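Leucine aminopeptidase (Fimbriiglobus ruber, PDB 7D1B) probably cyclises N-terminal glutamine residues of peptides as a zinc-binding glutaminyl cyclase of the M28 peptidase family. Local coordinates at residues A[45-50]-A[172-177]; A[228-233]-A[253-258]; A[264-269]-A[327-332]. All coordinates share one frame; numbering follows the deposited sequence.

Contact 1: A[45-50]-A[172-177]; sequences KTFPLD and GVPSNV
Two loops of the M28 alpha/beta fold meet here through a CH-pi contact: segment 45-50, which leads into helix 51-63, and segment 172-177, which leads from helix 153-167 into strand 178-184. Phe-47 carries nearly all of it, reaching toward the second loop across a gap of 8.6 Å between its CA and that of Val-173. Its CG lies anti to its own carbonyl carbon, chi1 -79°, which swings the ring out to the other loop. There the methyl CG2 of Val-173 sits over one face, 4.0 Å from the ring centroid and displaced toward the rim at CZ and CE2. The edge of the ring is met by different groups: Gly-172 O lies near the ring plane, 3.6 Å from Phe-47 CE2, and Pro-174 CD approaches Phe-47 CZ more loosely at 4.2 Å. The outer end of the ring is therefore cupped by three consecutive residues, while Leu-331 and Gln-335 of helix 320-336 also touch Phe-47. Asn-328 of that helix accepts a hydrogen bond from the Phe-47 backbone N, so main chain and side chain of this residue are both held against the helix. Over the opposite face of the ring lies a group from within the first loop. Lys-45 folds back and places NZ 3.7 Å above the centre of the Phe-47 ring, a position helped by the 2.7 Å hydrogen bond from Lys-45 NZ to Thr-46 O, made in the carbonyl plane.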
loop_
_atom_site.group_PDB
_atom_site.type_symbol
_atom_site.label_atom_id
_atom_site.label_comp_id
_atom_site.label_asym_id
_atom_site.label_seq_id
_atom_site.Cartn_x
_atom_site.Cartn_y
_atom_site.Cartn_z
ATOM N N LYS A 45 -17.266 10.359 -9.311
ATOM C CA LYS A 45 -16.497 11.354 -10.048
ATOM C C LYS A 45 -15.019 11.200 -9.725
ATOM O O LYS A 45 -14.640 10.598 -8.723
ATOM C CB LYS A 45 -16.939 12.773 -9.680
ATOM C CG LYS A 45 -16.811 13.101 -8.185
ATOM C CD LYS A 45 -17.369 14.475 -7.845
ATOM C CE LYS A 45 -16.514 15.608 -8.436
ATOM N NZ LYS A 45 -15.195 15.719 -7.748
ATOM N N THR A 46 -14.180 11.764 -10.584
ATOM C CA THR A 46 -12.784 11.986 -10.236
ATOM C C THR A 46 -12.666 13.215 -9.339
ATOM O O THR A 46 -13.613 13.988 -9.178
ATOM C CB THR A 46 -11.932 12.182 -11.484
ATOM O OG1 THR A 46 -12.400 13.339 -12.178
ATOM C CG2 THR A 46 -12.003 10.940 -12.396
ATOM N N PHE A 47 -11.517 13.345 -8.691
ATOM C CA PHE A 47 -11.215 14.455 -7.798
ATOM C C PHE A 47 -9.958 15.164 -8.277
ATOM O O PHE A 47 -9.166 14.583 -9.031
ATOM C CB PHE A 47 -11.068 13.940 -6.354
ATOM C CG PHE A 47 -12.389 13.695 -5.711
ATOM C CD1 PHE A 47 -13.137 12.574 -6.049
ATOM C CD2 PHE A 47 -12.916 14.617 -4.827
ATOM C CE1 PHE A 47 -14.416 12.391 -5.506
ATOM C CE2 PHE A 47 -14.172 14.433 -4.272
ATOM C CZ PHE A 47 -14.931 13.327 -4.629
ATOM N N PRO A 48 -9.743 16.429 -7.864
ATOM C CA PRO A 48 -8.617 17.232 -8.397
ATOM C C PRO A 48 -7.303 16.885 -7.705
ATOM O O PRO A 48 -6.645 17.727 -7.093
ATOM C CB PRO A 48 -9.088 18.664 -8.125
ATOM C CG PRO A 48 -9.894 18.524 -6.852
ATOM C CD PRO A 48 -10.672 17.245 -7.052
ATOM N N LEU A 49 -6.912 15.618 -7.811
ATOM C CA LEU A 49 -5.662 15.172 -7.223
ATOM C C LEU A 49 -4.506 15.907 -7.881
ATOM O O LEU A 49 -4.503 16.139 -9.093
ATOM C CB LEU A 49 -5.523 13.658 -7.419
ATOM C CG LEU A 49 -6.703 12.771 -6.981
ATOM C CD1 LEU A 49 -6.271 11.306 -7.050
ATOM C CD2 LEU A 49 -7.275 13.085 -5.628
ATOM N N ASP A 50 -3.523 16.291 -7.075
ATOM C CA ASP A 50 -2.446 17.138 -7.552
ATOM C C ASP A 50 -1.219 16.272 -7.821
ATOM O O ASP A 50 -0.608 15.759 -6.869
ATOM C CB ASP A 50 -2.164 18.196 -6.490
ATOM C CG ASP A 50 -1.109 19.192 -6.906
ATOM O OD1 ASP A 50 -0.201 18.849 -7.674
ATOM O OD2 ASP A 50 -1.183 20.328 -6.416
ATOM N N GLY A 172 -14.197 15.430 1.485
ATOM C CA GLY A 172 -15.132 15.822 0.448
ATOM C C GLY A 172 -15.658 14.678 -0.393
ATOM O O GLY A 172 -16.327 14.946 -1.397
ATOM N N VAL A 173 -15.389 13.426 -0.035
ATOM C CA VAL A 173 -15.788 12.272 -0.843
ATOM C C VAL A 173 -17.072 11.683 -0.270
ATOM O O VAL A 173 -17.111 11.360 0.930
ATOM C CB VAL A 173 -14.685 11.201 -0.873
ATOM C CG1 VAL A 173 -15.178 9.959 -1.608
ATOM C CG2 VAL A 173 -13.423 11.764 -1.517
ATOM N N PRO A 174 -18.119 11.491 -1.081
ATOM C CA PRO A 174 -19.312 10.790 -0.592
ATOM C C PRO A 174 -19.055 9.290 -0.624
ATOM O O PRO A 174 -18.604 8.741 -1.638
ATOM C CB PRO A 174 -20.395 11.195 -1.594
ATOM C CG PRO A 174 -19.650 11.480 -2.855
ATOM C CD PRO A 174 -18.277 11.973 -2.466
ATOM N N SER A 175 -19.351 8.613 0.489
ATOM C CA SER A 175 -19.032 7.194 0.578
ATOM C C SER A 175 -20.042 6.468 1.447
ATOM O O SER A 175 -20.242 6.836 2.608
ATOM C CB SER A 175 -17.646 6.995 1.184
ATOM O OG SER A 175 -17.391 5.604 1.261
ATOM N N ASN A 176 -20.592 5.375 0.923
ATOM C CA ASN A 176 -21.475 4.523 1.708
ATOM C C ASN A 176 -20.725 3.523 2.574
ATOM O O ASN A 176 -21.369 2.738 3.287
ATOM C CB ASN A 176 -22.436 3.795 0.770
ATOM C CG ASN A 176 -23.295 4.763 -0.004
ATOM O OD1 ASN A 176 -23.750 5.778 0.543
ATOM N ND2 ASN A 176 -23.496 4.489 -1.282
ATOM N N VAL A 177 -19.402 3.556 2.546
ATOM C CA VAL A 177 -18.544 2.656 3.306
ATOM C C VAL A 177 -17.525 3.464 4.096
ATOM O O VAL A 177 -17.152 4.578 3.722
ATOM C CB VAL A 177 -17.837 1.643 2.380
ATOM C CG1 VAL A 177 -18.853 0.679 1.776
ATOM C CG2 VAL A 177 -17.028 2.347 1.297
#

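Contact 2: A[228-233]-A[253-258]; sequences GAVLLD and PNLVAE
Leu-255, which packs between the first turn of helix 253-266 and strand 225-232 in the central sheet of the M28 alpha/beta fold, is the hub of this buried contact. The helix lies across the strand, the short segments being 9.5 Å apart at closest approach with 60° between their directions. The Leu-255 side chain points at the strand, and its two methyl groups divide the work. CD1 goes to the main chain: it packs against the CA of Gly-228 at 3.9 Å and against the backbone of Ala-229, 3.6 Å from its N and 3.5 Å from its O. At Gly-228 the strand presents bare backbone, and this lets the leucine come close; the CA atoms of Gly-228 and Leu-255 are 7.1 Å apart. The other methyl, CD2, turns to Val-230 and meets its CG2 at 3.8 Å. Ala-229, by contrast, points its own methyl away from the helix, where it touches Ile-126 and Ile-295, and takes part through its backbone.

Val-230 has further neighbours, touching Leu-330 and Trp-333 of helix 320-336; Trp-333 also touches Leu-255, so helix 320-336 borders this packing. The strand itself is held in the sheet by backbone hydrogen bonds to Ile-126 and Cys-128 of strand 123-130 and to Val-298 of strand 297-300. The side-chain contact is apolar and lies away from the zinc, although segment 228-233 runs on to Asp-233, close to the zinc ligand Asp-155. At the Val-230 end, chi1 of 173° sets CG1 anti to the backbone N and CG2 anti to the carbonyl carbon, and it is CG2 that abuts Leu-255 CD2.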
loop_
_atom_site.group_PDB
_atom_site.type_symbol
_atom_site.label_atom_id
_atom_site.label_comp_id
_atom_site.label_asym_id
_atom_site.label_seq_id
_atom_site.Cartn_x
_atom_site.Cartn_y
_atom_site.Cartn_z
ATOM N N GLY A 228 -13.531 -5.241 1.573
ATOM C CA GLY A 228 -12.570 -5.270 0.489
ATOM C C GLY A 228 -11.357 -4.453 0.868
ATOM O O GLY A 228 -11.430 -3.529 1.697
ATOM N N ALA A 229 -10.238 -4.781 0.210
ATOM C CA ALA A 229 -8.975 -4.096 0.436
ATOM C C ALA A 229 -8.211 -4.000 -0.869
ATOM O O ALA A 229 -8.173 -4.959 -1.638
ATOM C CB ALA A 229 -8.120 -4.838 1.460
ATOM N N VAL A 230 -7.571 -2.851 -1.086
ATOM C CA VAL A 230 -6.647 -2.656 -2.197
ATOM C C VAL A 230 -5.284 -2.336 -1.624
ATOM O O VAL A 230 -5.142 -1.357 -0.883
ATOM C CB VAL A 230 -7.116 -1.565 -3.178
ATOM C CG1 VAL A 230 -6.027 -1.319 -4.201
ATOM C CG2 VAL A 230 -8.410 -1.985 -3.850
ATOM N N LEU A 231 -4.299 -3.165 -1.965
ATOM C CA LEU A 231 -2.900 -2.951 -1.631
ATOM C C LEU A 231 -2.220 -2.267 -2.805
ATOM O O LEU A 231 -2.385 -2.680 -3.955
ATOM C CB LEU A 231 -2.240 -4.305 -1.361
ATOM C CG LEU A 231 -0.727 -4.252 -1.179
ATOM C CD1 LEU A 231 -0.344 -3.488 0.095
ATOM C CD2 LEU A 231 -0.150 -5.657 -1.138
ATOM N N LEU A 232 -1.481 -1.214 -2.511
ATOM C CA LEU A 232 -0.706 -0.490 -3.519
ATOM C C LEU A 232 0.753 -0.900 -3.375
ATOM O O LEU A 232 1.326 -0.719 -2.303
ATOM C CB LEU A 232 -0.808 0.999 -3.226
ATOM C CG LEU A 232 -2.222 1.581 -3.287
ATOM C CD1 LEU A 232 -2.202 3.013 -2.746
ATOM C CD2 LEU A 232 -2.785 1.503 -4.707
ATOM N N ASP A 233 1.365 -1.415 -4.443
ATOM C CA ASP A 233 2.776 -1.791 -4.356
ATOM C C ASP A 233 3.402 -1.713 -5.751
ATOM O O ASP A 233 2.853 -2.295 -6.690
ATOM C CB ASP A 233 2.871 -3.237 -3.847
ATOM C CG ASP A 233 4.247 -3.577 -3.268
ATOM O OD1 ASP A 233 5.138 -2.686 -3.196
ATOM O OD2 ASP A 233 4.470 -4.754 -2.859
ATOM N N PRO A 253 -12.433 -11.792 -6.975
ATOM C CA PRO A 253 -12.839 -11.582 -8.375
ATOM C C PRO A 253 -13.713 -10.366 -8.590
ATOM O O PRO A 253 -13.515 -9.648 -9.580
ATOM C CB PRO A 253 -13.560 -12.887 -8.737
ATOM C CG PRO A 253 -13.911 -13.532 -7.410
ATOM C CD PRO A 253 -12.842 -13.105 -6.448
ATOM N N ASN A 254 -14.691 -10.113 -7.716
ATOM C CA ASN A 254 -15.550 -8.953 -7.948
ATOM C C ASN A 254 -14.834 -7.644 -7.677
ATOM O O ASN A 254 -15.152 -6.627 -8.310
ATOM C CB ASN A 254 -16.849 -9.022 -7.147
ATOM C CG ASN A 254 -17.763 -7.781 -7.445
ATOM O OD1 ASN A 254 -18.286 -7.655 -8.551
ATOM N ND2 ASN A 254 -17.891 -6.853 -6.494
ATOM N N LEU A 255 -13.893 -7.637 -6.727
ATOM C CA LEU A 255 -13.103 -6.438 -6.478
ATOM C C LEU A 255 -12.242 -6.115 -7.694
ATOM O O LEU A 255 -12.190 -4.962 -8.134
ATOM C CB LEU A 255 -12.269 -6.635 -5.205
ATOM C CG LEU A 255 -11.906 -5.390 -4.401
ATOM C CD1 LEU A 255 -11.162 -5.832 -3.158
ATOM C CD2 LEU A 255 -11.137 -4.341 -5.145
ATOM N N VAL A 256 -11.569 -7.126 -8.258
ATOM C CA VAL A 256 -10.817 -6.898 -9.487
ATOM C C VAL A 256 -11.729 -6.312 -10.558
ATOM O O VAL A 256 -11.392 -5.320 -11.222
ATOM C CB VAL A 256 -10.139 -8.194 -9.973
ATOM C CG1 VAL A 256 -9.462 -7.950 -11.316
ATOM C CG2 VAL A 256 -9.113 -8.701 -8.967
ATOM N N ALA A 257 -12.904 -6.930 -10.762
ATOM C CA ALA A 257 -13.805 -6.433 -11.802
ATOM C C ALA A 257 -14.181 -4.974 -11.566
ATOM O O ALA A 257 -14.172 -4.167 -12.502
ATOM C CB ALA A 257 -15.062 -7.304 -11.879
ATOM N N GLU A 258 -14.547 -4.613 -10.332
ATOM C CA GLU A 258 -14.928 -3.226 -10.047
ATOM C C GLU A 258 -13.775 -2.273 -10.289
ATOM O O GLU A 258 -13.960 -1.205 -10.880
ATOM C CB GLU A 258 -15.414 -3.081 -8.607
ATOM C CG GLU A 258 -16.793 -3.655 -8.398
ATOM C CD GLU A 258 -17.354 -3.420 -7.015
ATOM O OE1 GLU A 258 -16.614 -2.945 -6.124
ATOM O OE2 GLU A 258 -18.562 -3.701 -6.818
#

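Contact 3: A[264-269]-A[327-332]; sequences GWVGAK and GNVLLG
Helix 253-266 ends beside helix 320-336, with the CA atoms of Val-266 and Val-329 7.0 Å apart and Gly-267, at positive phi (81°), turning the chain out of the helix. Val-266, the last helical residue, and Ala-268, just beyond the turn, both direct their side chains toward the second helix, and both meet the same methyl group. The firm partner is Ala-268, whose CB packs at 3.7 Å against Val-329 CG2. In the conformer described, Val-266 CG2 also reaches Val-329 CG2, again at 3.7 Å, but Val-266 is modelled in two positions and this half of the contact is less certain. In Val-329, chi1 of 171° places CG2 beside the backbone N, anti to the carbonyl carbon. The touching side-chain atoms are all methyl carbons.

Further back along helix 253-266, Leu-259 and Ala-263 also touch Val-329, extending the packing between the two helices. Phe-44 of the N-terminal loop touches Val-266. The two helices lie side by side against the central sheet, Val-329 facing the neighbouring helix while Leu-330 packs on Leu-232 of strand 225-232 and on Leu-166 of helix 153-167.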
loop_
_atom_site.group_PDB
_atom_site.type_symbol
_atom_site.label_atom_id
_atom_site.label_comp_id
_atom_site.label_asym_id
_atom_site.label_seq_id
_atom_site.Cartn_x
_atom_site.Cartn_y
_atom_site.Cartn_z
ATOM N N GLY A 264 -11.307 1.717 -16.461
ATOM C CA GLY A 264 -11.734 1.963 -17.834
ATOM C C GLY A 264 -12.497 3.266 -17.959
ATOM O O GLY A 264 -12.300 4.036 -18.906
ATOM N N TRP A 265 -13.360 3.543 -16.982
ATOM C CA TRP A 265 -14.144 4.774 -17.002
ATOM C C TRP A 265 -13.316 6.024 -16.729
ATOM O O TRP A 265 -13.624 7.083 -17.262
ATOM C CB TRP A 265 -15.265 4.632 -15.994
ATOM C CG TRP A 265 -16.360 3.704 -16.442
ATOM C CD1 TRP A 265 -16.740 3.437 -17.733
ATOM C CD2 TRP A 265 -17.237 2.954 -15.603
ATOM N NE1 TRP A 265 -17.807 2.568 -17.742
ATOM C CE2 TRP A 265 -18.138 2.261 -16.446
ATOM C CE3 TRP A 265 -17.346 2.785 -14.222
ATOM C CZ2 TRP A 265 -19.156 1.446 -15.945
ATOM C CZ3 TRP A 265 -18.367 1.979 -13.722
ATOM C CH2 TRP A 265 -19.257 1.318 -14.587
ATOM N N VAL A 266 -12.290 5.934 -15.880
ATOM C CA VAL A 266 -11.525 7.147 -15.630
ATOM C C VAL A 266 -10.361 7.316 -16.585
ATOM O O VAL A 266 -9.758 8.387 -16.604
ATOM C CB VAL A 266 -11.132 7.339 -14.158
ATOM C CG1 VAL A 266 -12.383 7.299 -13.281
ATOM C CG2 VAL A 266 -10.144 6.280 -13.776
ATOM N N GLY A 267 -10.082 6.337 -17.436
ATOM C CA GLY A 267 -8.987 6.463 -18.380
ATOM C C GLY A 267 -7.630 6.162 -17.785
ATOM O O GLY A 267 -6.619 6.667 -18.283
ATOM N N ALA A 268 -7.561 5.326 -16.742
ATOM C CA ALA A 268 -6.286 4.944 -16.132
ATOM C C ALA A 268 -5.740 3.780 -16.940
ATOM O O ALA A 268 -6.078 2.614 -16.713
ATOM C CB ALA A 268 -6.518 4.571 -14.676
ATOM N N LYS A 269 -4.898 4.102 -17.925
ATOM C CA LYS A 269 -4.469 3.117 -18.917
ATOM C C LYS A 269 -3.509 2.085 -18.353
ATOM O O LYS A 269 -3.294 1.050 -18.987
ATOM C CB LYS A 269 -3.814 3.835 -20.097
ATOM C CG LYS A 269 -4.684 4.856 -20.800
ATOM C CD LYS A 269 -5.771 4.127 -21.591
ATOM C CE LYS A 269 -6.790 5.055 -22.230
ATOM N NZ LYS A 269 -6.174 5.973 -23.206
ATOM N N GLY A 327 -5.035 7.013 -7.821
ATOM C CA GLY A 327 -5.875 7.647 -6.820
ATOM C C GLY A 327 -7.317 7.790 -7.255
ATOM O O GLY A 327 -8.244 7.533 -6.479
ATOM N N ASN A 328 -7.537 8.179 -8.511
ATOM C CA ASN A 328 -8.901 8.316 -8.998
ATOM C C ASN A 328 -9.588 6.971 -9.107
ATOM O O ASN A 328 -10.790 6.887 -8.860
ATOM C CB ASN A 328 -8.904 9.075 -10.304
ATOM C CG ASN A 328 -8.905 10.577 -10.076
ATOM O OD1 ASN A 328 -9.619 11.087 -9.193
ATOM N ND2 ASN A 328 -8.182 11.294 -10.894
ATOM N N VAL A 329 -8.856 5.909 -9.451
ATOM C CA VAL A 329 -9.473 4.583 -9.458
ATOM C C VAL A 329 -9.905 4.188 -8.056
ATOM O O VAL A 329 -11.017 3.691 -7.851
ATOM C CB VAL A 329 -8.527 3.555 -10.104
ATOM C CG1 VAL A 329 -9.062 2.139 -9.921
ATOM C CG2 VAL A 329 -8.351 3.891 -11.575
ATOM N N LEU A 330 -9.039 4.416 -7.065
ATOM C CA LEU A 330 -9.413 4.099 -5.680
ATOM C C LEU A 330 -10.633 4.896 -5.244
ATOM O O LEU A 330 -11.555 4.346 -4.628
ATOM C CB LEU A 330 -8.252 4.406 -4.742
ATOM C CG LEU A 330 -7.019 3.527 -4.892
ATOM C CD1 LEU A 330 -5.869 4.115 -4.092
ATOM C CD2 LEU A 330 -7.331 2.109 -4.425
ATOM N N LEU A 331 -10.663 6.203 -5.553
ATOM C CA LEU A 331 -11.811 7.007 -5.135
ATOM C C LEU A 331 -13.080 6.581 -5.865
ATOM O O LEU A 331 -14.175 6.607 -5.280
ATOM C CB LEU A 331 -11.533 8.491 -5.354
ATOM C CG LEU A 331 -10.460 9.083 -4.445
ATOM C CD1 LEU A 331 -10.263 10.547 -4.792
ATOM C CD2 LEU A 331 -10.831 8.904 -2.973
ATOM N N GLY A 332 -12.965 6.164 -7.132
ATOM C CA GLY A 332 -14.155 5.687 -7.828
ATOM C C GLY A 332 -14.680 4.398 -7.230
ATOM O O GLY A 332 -15.886 4.241 -7.022
#

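Overall arrangement
The three contacts follow one another in series along the chain, yet helix 320-336 draws them together in space. Contacts 1 and 3 have centres about 11 Å apart and touch directly through Asn-328, and Leu-49 packs on the start of segment 327-332. Contacts 2 and 3, with centres about 13 Å apart, share helix 253-266 and are joined through Leu-330. Contacts 1 and 2 do not touch, their centres lying about 17 Å apart. Together they join the loop at 45-50, the loop at 172-177, helices 253-266 and 320-336 and strand 225-232 of the central sheet, in packing that lies away from the zinc site.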